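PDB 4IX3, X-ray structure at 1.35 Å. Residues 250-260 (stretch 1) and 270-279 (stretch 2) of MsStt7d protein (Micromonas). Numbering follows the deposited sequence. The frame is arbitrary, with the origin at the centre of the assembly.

Stretch 1 250-260: SWSAGCVMLQL
Stretch 2, residues 270-279: GLERFLADYK

Both stretches are α-helical throughout, each a segment of a longer helix, with phi between -56° and -68° and psi between -32° and -49°. Regular i to i+4 hydrogen bonds hold the backbones, from Gly254 N to Ser250 O (2.9 Å) through Leu260 N to Val256 O (2.9 Å) in the first helix, and from Phe274 N to Gly270 O (3.0 Å) through Lys279 N to Leu275 O (2.9 Å) in the second. The axes approach to 10.9 Å, and their N-to-C directions make an angle of 119°, an oblique crossing closer to antiparallel than to parallel. The register is set by Gln259 and Leu271, whose CA atoms lie 7.1 Å apart. From this pair the contact runs back along the first helix to Trp251 and forward along the second to Tyr278.

No hydrogen bond links the two stretches; apolar packing dominates an interface that buries 354 Å² in total. Leu271 and Leu258 have the largest covered areas, and both direct CA-to-CB toward the opposing helix. Leu258 (chi1 m, chi2 t) places CD1 4.2 Å from CD1 of Leu271 (chi1 t, chi2 p) and 4.4 Å from CD2 of Leu275 (chi1 m, chi2 t). Cys255, with chi1 m and a sideways CA-to-CB bond, touches the same two leucines: its CB is 4.3 Å from Leu271 CD2, and its SG is 4.1 Å from Leu275 CD1. Gln259 (chi1 m, chi2 t) also starts sideways, but the end of its side chain comes nearer and packs against Leu271.

Aromatic contacts extend this packing. Phe274 (chi1 t, chi2 -84°) points toward the first helix and receives Leu258 over one face. Leu258 CD2 lies 4.2 Å from the centroid of the Phe274 ring and 25° off the ring normal, a CH-pi arrangement, while Leu258 CD1 comes within 3.5 Å of Phe274 CE1. Both methyls of the leucine thus meet the ring.

Trp251 (chi1 t, chi2 -85°) also leaves its backbone sideways, yet its long indole reaches the second helix. Its CZ2 is 4.2 Å from Leu275 CD2, and its CH2 is 3.9 Å from Tyr278 CE2. Leu275 and Tyr278 both approach the indole obliquely, whereas Trp251 CH2 meets the tyrosine ring at its edge, near its plane. Tyr278 (chi1 t, chi2 60°) points toward the first helix, and its OH is hydrogen-bonded elsewhere in the structure.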

# COMPACT_ATOMS: atom_id res chain seq x y z
N SER B 250 5.60 22.29 -4.41
CA SER B 250 5.54 23.20 -5.58
C SER B 250 5.54 22.43 -6.91
O SER B 250 4.72 22.67 -7.79
CB SER B 250 6.73 24.13 -5.57
OG SER B 250 6.69 24.98 -4.42
N TRP B 251 6.42 21.42 -7.00
CA TRP B 251 6.49 20.60 -8.24
C TRP B 251 5.18 19.87 -8.46
O TRP B 251 4.61 19.88 -9.54
CB TRP B 251 7.63 19.61 -8.10
CG TRP B 251 7.67 18.66 -9.27
CD1 TRP B 251 6.96 17.48 -9.44
CD2 TRP B 251 8.54 18.78 -10.44
NE1 TRP B 251 7.22 16.92 -10.66
CE2 TRP B 251 8.20 17.65 -11.30
CE3 TRP B 251 9.47 19.72 -10.89
CZ2 TRP B 251 8.83 17.45 -12.53
CZ3 TRP B 251 10.08 19.53 -12.13
CH2 TRP B 251 9.73 18.43 -12.94
N SER B 252 4.62 19.24 -7.39
CA SER B 252 3.35 18.57 -7.56
C SER B 252 2.21 19.52 -7.95
O SER B 252 1.38 19.15 -8.75
CB SER B 252 2.95 17.89 -6.24
OG SER B 252 3.94 16.99 -5.78
N ALA B 253 2.23 20.74 -7.40
CA ALA B 253 1.21 21.72 -7.76
C ALA B 253 1.38 22.13 -9.25
O ALA B 253 0.38 22.34 -9.92
CB ALA B 253 1.30 22.96 -6.88
N GLY B 254 2.62 22.19 -9.75
CA GLY B 254 2.82 22.42 -11.21
C GLY B 254 2.25 21.30 -12.07
O GLY B 254 1.59 21.57 -13.06
N CYS B 255 2.35 20.05 -11.59
CA CYS B 255 1.69 18.96 -12.27
C CYS B 255 0.20 19.09 -12.28
O CYS B 255 -0.43 18.83 -13.30
CB CYS B 255 2.09 17.61 -11.63
SG CYS B 255 3.84 17.14 -11.80
N VAL B 256 -0.39 19.47 -11.13
CA VAL B 256 -1.84 19.68 -11.10
C VAL B 256 -2.19 20.77 -12.14
O VAL B 256 -3.17 20.61 -12.86
CB VAL B 256 -2.28 20.17 -9.69
CG1 VAL B 256 -3.74 20.63 -9.67
CG2 VAL B 256 -2.08 19.04 -8.67
N MET B 257 -1.44 21.87 -12.15
CA MET B 257 -1.72 22.94 -13.09
C MET B 257 -1.68 22.48 -14.56
O MET B 257 -2.59 22.83 -15.34
CB MET B 257 -0.72 24.04 -12.91
CG MET B 257 -0.97 25.20 -13.88
SD MET B 257 -0.21 26.71 -13.32
CE MET B 257 -0.54 27.77 -14.75
N LEU B 258 -0.66 21.68 -14.92
CA LEU B 258 -0.61 21.15 -16.28
C LEU B 258 -1.87 20.39 -16.62
O LEU B 258 -2.40 20.49 -17.72
CB LEU B 258 0.59 20.23 -16.45
CG LEU B 258 1.96 20.94 -16.47
CD1 LEU B 258 3.12 20.01 -16.19
CD2 LEU B 258 2.19 21.67 -17.81
N GLN B 259 -2.32 19.51 -15.71
CA GLN B 259 -3.49 18.72 -16.01
C GLN B 259 -4.77 19.54 -16.08
O GLN B 259 -5.63 19.26 -16.90
CB GLN B 259 -3.59 17.60 -14.99
CG GLN B 259 -2.38 16.68 -15.01
CD GLN B 259 -2.64 15.31 -14.42
OE1 GLN B 259 -2.59 14.27 -15.13
NE2 GLN B 259 -2.77 15.29 -13.13
N LEU B 260 -4.92 20.50 -15.16
CA LEU B 260 -6.12 21.34 -15.25
C LEU B 260 -6.10 22.15 -16.56
O LEU B 260 -7.15 22.35 -17.14
CB LEU B 260 -6.18 22.28 -14.04
CG LEU B 260 -6.34 21.52 -12.72
CD1 LEU B 260 -6.32 22.57 -11.63
CD2 LEU B 260 -7.64 20.74 -12.77
N GLY B 270 -0.64 11.04 -20.74
CA GLY B 270 -0.41 12.38 -21.31
C GLY B 270 0.57 13.16 -20.43
O GLY B 270 1.55 13.73 -20.90
N LEU B 271 0.34 13.18 -19.11
CA LEU B 271 1.27 13.90 -18.23
C LEU B 271 2.65 13.27 -18.28
O LEU B 271 3.66 13.97 -18.30
CB LEU B 271 0.71 13.90 -16.79
CG LEU B 271 1.59 14.60 -15.76
CD1 LEU B 271 1.70 16.07 -16.09
CD2 LEU B 271 1.03 14.39 -14.35
N GLU B 272 2.67 11.92 -18.29
CA GLU B 272 3.97 11.22 -18.37
C GLU B 272 4.74 11.59 -19.65
O GLU B 272 5.94 11.88 -19.57
CB GLU B 272 3.77 9.69 -18.31
CG GLU B 272 5.07 8.90 -18.33
CD GLU B 272 4.86 7.39 -18.20
OE1 GLU B 272 3.72 6.92 -18.42
OE2 GLU B 272 5.86 6.69 -17.91
N ARG B 273 4.05 11.66 -20.78
CA ARG B 273 4.72 12.02 -22.05
C ARG B 273 5.25 13.45 -21.94
O ARG B 273 6.39 13.76 -22.32
CB ARG B 273 3.75 11.97 -23.23
CG ARG B 273 4.42 12.41 -24.53
CD ARG B 273 3.79 11.75 -25.72
NE ARG B 273 2.55 12.39 -26.11
CZ ARG B 273 2.41 13.24 -27.12
NH1 ARG B 273 3.46 13.70 -27.80
NH2 ARG B 273 1.19 13.66 -27.44
N PHE B 274 4.41 14.38 -21.47
CA PHE B 274 4.85 15.76 -21.31
C PHE B 274 6.08 15.85 -20.42
O PHE B 274 7.06 16.52 -20.78
CB PHE B 274 3.75 16.67 -20.76
CG PHE B 274 4.23 18.07 -20.45
CD1 PHE B 274 4.83 18.35 -19.23
CD2 PHE B 274 4.26 19.03 -21.44
CE1 PHE B 274 5.31 19.61 -18.93
CE2 PHE B 274 4.76 20.30 -21.15
CZ PHE B 274 5.35 20.56 -19.94
N LEU B 275 6.06 15.21 -19.26
CA LEU B 275 7.17 15.38 -18.32
C LEU B 275 8.47 14.77 -18.85
O LEU B 275 9.55 15.28 -18.55
CB LEU B 275 6.84 14.79 -16.94
CG LEU B 275 5.80 15.64 -16.18
CD1 LEU B 275 5.41 14.90 -14.91
CD2 LEU B 275 6.32 17.04 -15.85
N ALA B 276 8.39 13.70 -19.64
CA ALA B 276 9.58 13.10 -20.24
C ALA B 276 10.18 14.09 -21.22
O ALA B 276 11.41 14.25 -21.29
CB ALA B 276 9.18 11.83 -20.95
N ASP B 277 9.33 14.75 -22.02
CA ASP B 277 9.83 15.73 -22.99
C ASP B 277 10.40 16.94 -22.26
O ASP B 277 11.42 17.48 -22.67
CB ASP B 277 8.71 16.17 -23.93
CG ASP B 277 8.52 15.22 -25.12
OD1 ASP B 277 9.48 14.50 -25.48
OD2 ASP B 277 7.41 15.20 -25.68
N TYR B 278 9.75 17.33 -21.16
CA TYR B 278 10.18 18.47 -20.35
C TYR B 278 11.58 18.24 -19.76
O TYR B 278 12.50 19.07 -19.90
CB TYR B 278 9.13 18.72 -19.25
CG TYR B 278 9.44 19.90 -18.34
CD1 TYR B 278 9.57 21.21 -18.84
CD2 TYR B 278 9.49 19.73 -16.96
CE1 TYR B 278 9.81 22.27 -17.98
CE2 TYR B 278 9.72 20.78 -16.09
CZ TYR B 278 9.85 22.05 -16.60
OH TYR B 278 10.09 23.14 -15.77
N LYS B 279 11.79 17.04 -19.24
CA LYS B 279 13.09 16.65 -18.74
C LYS B 279 14.12 16.66 -19.88
O LYS B 279 15.24 17.16 -19.72
CB LYS B 279 12.98 15.24 -18.15
CG LYS B 279 14.32 14.63 -17.76
CD LYS B 279 14.08 13.33 -16.99
CE LYS B 279 15.35 12.48 -16.97
NZ LYS B 279 16.48 13.28 -16.45